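Local coordinates for predicted metal-dependent phosphohydrolase (Magnetospirillum magnetotacticum MS-1, PDB 3KH1) that probably acts as a metal-dependent phosphohydrolase of the HD-domain family, perhaps a 5'-deoxynucleotidase, at the interface of chains A and B. Coordinates in Å, arbitrary orientation; residue numbers count along the deposited sequence, not the author numbering. Chains: chain A/B, Predicted metal-dependent phosphohydrolase.

Contact 1: the interface of chains A and B. Residues chain A 20, 23, 42, 45, 73-74; chain B 46, 50.
B:Trp46 and A:Leu73 meet across the interface from helical backbone, the former within helix 41-54 of its chain and the latter one residue from the end of helix 65-74. The indole leaves its helix with CG anti to the backbone N (chi1 164°) and passes into chain A, where it is the residue of this patch with most surface hidden, 60 Å². Ring nitrogen NE1 of B:Trp46 donates to the backbone oxygen O of A:Leu73 over 2.9 Å. That bond is nearly straight, 171° at the hydrogen, and it lies both in the indole plane and in the carbonyl plane, on a lone pair, with a C=O...N angle of 130°. Together with the packing on its face, this bond probably fixes the ring's rotation.

Apolar groups cover one face of the ring towards its rim: the branch CD2 of A:Leu23 lies 3.5 Å from CZ2 of B:Trp46, and the methyl CB of A:Ala42 lies 3.6 Å from CE3 of B:Trp46. The far corner of the six-membered ring abuts backbone, CH2 of B:Trp46 standing 3.3 Å from the carbonyl O of A:Ile20. At the pyrrole side, CD1 of B:Trp46 is 3.6 Å from CB of A:Ser45.

Above the opposite face, towards the rim, sits the hydroxyl OG1 of B:Thr50, bonded at 2.8 Å to the backbone O of B:Trp46, one helical turn earlier, from above that carbonyl's plane. This internal bond orients the threonine. OG1 of B:Thr50 is thereby set 3.4 Å from CB of A:Leu73, whose side chain runs antiparallel to the threonine's, while the methyl CG2 of B:Thr50 meets CD1 of A:Ile20 tip to tip at 3.9 Å.

The chain A side of the socket joins 3-10 helix 20-25, helix 41-54 and the end of helix 65-74. A:Ile74 directly precedes the His-Asp doublet that names HD domains, placing the indole's anchor beside the presumed metal-binding segment.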
ATOM      1  N   ILE A  20       9.981   2.866  -7.346  1.00 12.85           N
ATOM      2  CA  ILE A  20       8.897   1.928  -7.069  1.00 12.53           C
ATOM      3  C   ILE A  20       7.531   2.503  -7.379  1.00 12.04           C
ATOM      4  O   ILE A  20       6.553   1.746  -7.324  1.00 12.27           O
ATOM      5  CB  ILE A  20       9.009   1.300  -5.645  1.00 12.64           C
ATOM      6  CG1 ILE A  20       8.780   2.321  -4.536  1.00 12.57           C
ATOM      7  CG2 ILE A  20      10.320   0.524  -5.469  1.00 13.61           C
ATOM      8  CD1 ILE A  20       8.724   1.711  -3.090  1.00 13.19           C
ATOM      9  N   LEU A  23       5.519   0.235  -9.693  1.00 10.59           N
ATOM     10  CA  LEU A  23       4.701  -0.939  -9.321  1.00  9.88           C
ATOM     11  C   LEU A  23       3.233  -0.698  -9.647  1.00 10.12           C
ATOM     12  O   LEU A  23       2.450  -1.626  -9.865  1.00 10.12           O
ATOM     13  CB  LEU A  23       4.907  -1.289  -7.849  1.00  9.72           C
ATOM     14  CG  LEU A  23       4.250  -2.596  -7.400  1.00 10.45           C
ATOM     15  CD1 LEU A  23       4.890  -3.766  -8.167  1.00 12.38           C
ATOM     16  CD2 LEU A  23       4.374  -2.739  -5.923  1.00 11.61           C
ATOM     17  N   ALA A  42       0.423  -2.326  -6.799  1.00  8.11           N
ATOM     18  CA  ALA A  42       0.579  -1.397  -5.660  1.00  9.36           C
ATOM     19  C   ALA A  42      -0.698  -1.387  -4.841  1.00  8.13           C
ATOM     20  O   ALA A  42      -0.654  -1.487  -3.617  1.00  9.48           O
ATOM     21  CB  ALA A  42       0.940   0.019  -6.151  1.00  9.56           C
ATOM     22  N   SER A  45      -1.020  -4.630  -2.879  1.00  8.19           N
ATOM     23  CA  SER A  45      -0.185  -4.670  -1.691  1.00  8.03           C
ATOM     24  C   SER A  45      -0.778  -3.742  -0.603  1.00  8.28           C
ATOM     25  O   SER A  45      -0.715  -4.098   0.582  1.00  8.10           O
ATOM     26  CB  SER A  45       1.260  -4.329  -2.014  1.00  8.99           C
ATOM     27  OG  SER A  45       1.883  -5.448  -2.639  1.00 11.81           O
ATOM     28  N   LEU A  73       4.123  -5.105   1.801  1.00  9.08           N
ATOM     29  CA  LEU A  73       4.321  -3.863   1.040  1.00  9.35           C
ATOM     30  C   LEU A  73       5.411  -4.061  -0.021  1.00  9.15           C
ATOM     31  O   LEU A  73       5.346  -3.467  -1.088  1.00  9.55           O
ATOM     32  CB  LEU A  73       4.684  -2.707   1.926  1.00  9.32           C
ATOM     33  CG  LEU A  73       3.549  -2.269   2.885  1.00  9.28           C
ATOM     34  CD1 LEU A  73       4.092  -1.248   3.894  1.00 10.75           C
ATOM     35  CD2 LEU A  73       2.373  -1.634   2.084  1.00 10.08           C
ATOM     36  N   ILE A  74       6.412  -4.904   0.246  1.00  9.50           N
ATOM     37  CA  ILE A  74       7.527  -5.041  -0.705  1.00 10.17           C
ATOM     38  C   ILE A  74       7.469  -6.306  -1.560  1.00 10.78           C
ATOM     39  O   ILE A  74       8.304  -6.476  -2.451  1.00 11.12           O
ATOM     40  CB  ILE A  74       8.913  -4.884  -0.016  1.00 11.01           C
ATOM     41  CG1 ILE A  74       9.213  -5.960   1.026  1.00 11.55           C
ATOM     42  CG2 ILE A  74       8.982  -3.511   0.616  1.00 12.93           C
ATOM     43  CD1 ILE A  74       9.727  -7.307   0.467  1.00 13.93           C
TER
ATOM     44  N   TRP B  46      -0.189   2.806  -0.246  1.00  8.58           N
ATOM     45  CA  TRP B  46       0.831   1.799  -0.342  1.00  8.76           C
ATOM     46  C   TRP B  46       2.241   2.467  -0.364  1.00  8.67           C
ATOM     47  O   TRP B  46       3.163   2.079   0.365  1.00  9.12           O
ATOM     48  CB  TRP B  46       0.714   0.993  -1.669  1.00  8.54           C
ATOM     49  CG  TRP B  46       1.955   0.214  -1.987  1.00  9.14           C
ATOM     50  CD1 TRP B  46       2.379  -0.952  -1.412  1.00  9.20           C
ATOM     51  CD2 TRP B  46       2.997   0.602  -2.906  1.00  8.75           C
ATOM     52  NE1 TRP B  46       3.615  -1.301  -1.905  1.00  8.49           N
ATOM     53  CE2 TRP B  46       4.011  -0.352  -2.796  1.00  8.86           C
ATOM     54  CE3 TRP B  46       3.170   1.688  -3.804  1.00  8.73           C
ATOM     55  CZ2 TRP B  46       5.171  -0.300  -3.565  1.00 10.03           C
ATOM     56  CZ3 TRP B  46       4.327   1.738  -4.552  1.00  8.82           C
ATOM     57  CH2 TRP B  46       5.290   0.747  -4.431  1.00 10.92           C
ATOM     58  N   THR B  50       5.106   2.223   2.631  1.00  9.13           N
ATOM     59  CA  THR B  50       6.391   1.607   2.312  1.00  9.24           C
ATOM     60  C   THR B  50       7.553   2.537   2.728  1.00  9.59           C
ATOM     61  O   THR B  50       8.527   2.103   3.326  1.00 10.32           O
ATOM     62  CB  THR B  50       6.455   1.224   0.825  1.00  9.60           C
ATOM     63  OG1 THR B  50       5.381   0.331   0.514  1.00  9.37           O
ATOM     64  CG2 THR B  50       7.764   0.520   0.492  1.00 11.71           C
TER

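Contact 2: the interface of chains A and B. Residues chain A 10, 14, 18; chain B 55, 143, 147, 181, 184.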
ATOM      1  N   LEU A  10      20.991   8.523   1.906  1.00 14.51           N
ATOM      2  CA  LEU A  10      19.637   9.061   1.748  1.00 14.33           C
ATOM      3  C   LEU A  10      19.343   9.145   0.234  1.00 14.12           C
ATOM      4  O   LEU A  10      18.222   8.876  -0.172  1.00 14.63           O
ATOM      5  CB  LEU A  10      19.507  10.402   2.468  1.00 14.51           C
ATOM      6  CG  LEU A  10      18.104  11.011   2.413  1.00 16.04           C
ATOM      7  CD1 LEU A  10      16.992  10.074   2.929  1.00 16.79           C
ATOM      8  CD2 LEU A  10      18.131  12.345   3.169  1.00 18.51           C
HETATM    9  N   MSE A  14      16.125   7.442  -1.555  1.00 13.20           N
HETATM   10  CA  MSE A  14      15.141   8.194  -2.335  1.00 13.46           C
HETATM   11  C   MSE A  14      15.045   7.674  -3.756  1.00 13.66           C
HETATM   12  O   MSE A  14      13.944   7.633  -4.317  1.00 13.83           O
HETATM   13  CB  MSE A  14      15.467   9.690  -2.371  1.00 13.95           C
HETATM   14  CG  MSE A  14      15.403  10.350  -1.030  1.00 15.57           C
HETATM   15 SE   MSE A  14      13.712  10.075  -0.091  0.75 16.84          SE
HETATM   16  CE  MSE A  14      14.014  11.348   1.275  1.00 23.00           C
ATOM     17  N   VAL A  18      11.499   6.622  -5.462  1.00 12.81           N
ATOM     18  CA  VAL A  18      11.020   7.123  -6.740  1.00 14.16           C
ATOM     19  C   VAL A  18      10.765   5.990  -7.745  1.00 13.77           C
ATOM     20  O   VAL A  18       9.756   5.992  -8.461  1.00 13.86           O
ATOM     21  CB  VAL A  18      11.985   8.214  -7.291  1.00 14.57           C
ATOM     22  CG1 VAL A  18      11.669   8.562  -8.753  1.00 17.19           C
ATOM     23  CG2 VAL A  18      11.934   9.455  -6.342  1.00 16.85           C
TER
ATOM     24  N   LEU B  55      12.377   4.586   5.467  1.00 11.27           N
ATOM     25  CA  LEU B  55      12.903   5.805   6.013  1.00 11.73           C
ATOM     26  C   LEU B  55      12.785   5.864   7.560  1.00 11.35           C
ATOM     27  O   LEU B  55      12.983   6.933   8.142  1.00 11.78           O
ATOM     28  CB  LEU B  55      12.236   7.029   5.370  1.00 12.23           C
ATOM     29  CG  LEU B  55      12.414   7.141   3.852  1.00 11.37           C
ATOM     30  CD1 LEU B  55      11.578   8.333   3.345  1.00 13.37           C
ATOM     31  CD2 LEU B  55      13.849   7.218   3.433  1.00 13.92           C
ATOM     32  N   LEU B 143       6.199  14.690   1.990  1.00 13.44           N
ATOM     33  CA  LEU B 143       7.433  14.530   1.256  1.00 13.13           C
ATOM     34  C   LEU B 143       7.249  13.909  -0.113  1.00 12.09           C
ATOM     35  O   LEU B 143       7.901  14.317  -1.087  1.00 13.24           O
ATOM     36  CB  LEU B 143       8.438  13.752   2.113  1.00 13.35           C
ATOM     37  CG  LEU B 143       9.786  13.425   1.427  1.00 14.42           C
ATOM     38  CD1 LEU B 143      10.650  14.647   1.149  1.00 17.07           C
ATOM     39  CD2 LEU B 143      10.620  12.438   2.314  1.00 16.26           C
ATOM     40  N   LEU B 147       9.105  14.562  -4.016  1.00 14.20           N
ATOM     41  CA  LEU B 147       9.923  13.590  -4.761  1.00 14.21           C
ATOM     42  C   LEU B 147       9.374  13.372  -6.166  1.00 14.63           C
ATOM     43  O   LEU B 147      10.101  13.339  -7.150  1.00 16.13           O
ATOM     44  CB  LEU B 147       9.980  12.253  -4.022  1.00 14.39           C
ATOM     45  CG  LEU B 147      10.470  12.290  -2.584  1.00 14.20           C
ATOM     46  CD1 LEU B 147      10.425  10.876  -2.060  1.00 16.65           C
ATOM     47  CD2 LEU B 147      11.879  12.872  -2.392  1.00 17.03           C
ATOM     48  N   LEU B 181      14.783  14.874   6.884  1.00 17.39           N
ATOM     49  CA  LEU B 181      13.914  14.878   5.722  1.00 16.35           C
ATOM     50  C   LEU B 181      13.464  16.309   5.383  1.00 16.84           C
ATOM     51  O   LEU B 181      13.275  16.636   4.234  1.00 16.95           O
ATOM     52  CB  LEU B 181      12.715  13.947   5.971  1.00 15.80           C
ATOM     53  CG  LEU B 181      13.047  12.441   6.171  1.00 16.97           C
ATOM     54  CD1 LEU B 181      11.777  11.669   6.232  1.00 16.62           C
ATOM     55  CD2 LEU B 181      13.958  11.890   5.033  1.00 19.83           C
ATOM     56  N   TYR B 184      16.242  17.846   3.442  1.00 18.47           N
ATOM     57  CA  TYR B 184      16.227  17.306   2.088  1.00 18.77           C
ATOM     58  C   TYR B 184      15.136  18.031   1.273  1.00 19.12           C
ATOM     59  O   TYR B 184      15.358  18.429   0.119  1.00 19.24           O
ATOM     60  CB  TYR B 184      15.979  15.802   2.150  1.00 18.41           C
ATOM     61  CG  TYR B 184      16.007  15.118   0.805  1.00 17.50           C
ATOM     62  CD1 TYR B 184      14.861  15.048   0.025  1.00 17.16           C
ATOM     63  CD2 TYR B 184      17.180  14.547   0.303  1.00 17.42           C
ATOM     64  CE1 TYR B 184      14.870  14.466  -1.199  1.00 16.23           C
ATOM     65  CE2 TYR B 184      17.187  13.951  -0.953  1.00 18.30           C
ATOM     66  CZ  TYR B 184      16.037  13.907  -1.686  1.00 14.98           C
ATOM     67  OH  TYR B 184      16.027  13.328  -2.921  1.00 18.01           O
TER
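A:Met14 projects from helix 8-19 of chain A towards B:Tyr184, B:Leu147, B:Leu143 and B:Leu181, and loses 92 Å² of surface to chain B, more than any other residue of the patch. It was modelled as selenomethionine, so selenium occupies the position of the natural sulfur. Starting at its root, CB of A:Met14 lies 3.7 Å from the phenol oxygen OH of B:Tyr184. The next carbon, CG of A:Met14, is 3.6 Å from the same OH of B:Tyr184 and also touches the ring carbon CZ. The chain then bends (chi2 -54°) and carries SE of A:Met14 away from the phenol oxygen to the branches of B:Leu147, with CD1 at 3.9 Å; the two side chains cross at about a right angle. Beyond the selenium the chain is extended (chi3 -169°), which sends the methyl CE deeper into chain B. CE of A:Met14 meets CD2 of B:Leu143 tip to tip at 3.7 Å and CD2 of B:Leu181 at 3.8 Å. The same methyl also stands above a face of the B:Tyr184 ring, displaced towards the rim.

Tyrosine and methionine therefore run past each other in opposite directions. A:Leu10 packs from the same side of the ring plane as that methyl, its CD2 3.7 Å from ring carbon CD2 of B:Tyr184. Replacing B:Tyr184 by an alanine would probably leave a gap beside CG and CE of A:Met14, letting its bent chain turn more freely, and deprive A:Leu10 of its aromatic partner.

At the opposite end of the row, CG2 of A:Val18 approaches CB of B:Leu147 at 4.1 Å. Residues 10, 14 and 18 recur at four-residue spacing and so share one side of their helix. Their packing against helices 132-151 and 179-195 of chain B docks the N-terminal helix on the partner subunit, probably helping to hold a dimer together.

The C-alpha centres of contact 1 and contact 2 are about 16 Å apart, and sequence connects them on both sides. In chain A, helix 8-19 of contact 2 runs directly into 3-10 helix 20-25 of contact 1. In chain B, helix 41-54 supplies contact 1, and B:Leu55, immediately after it, borders contact 2. Because the interface is two-fold symmetric, each has a twin with the chains exchanged. This reciprocal arrangement is consistent with a dimer, although the structure alone does not prove one in solution.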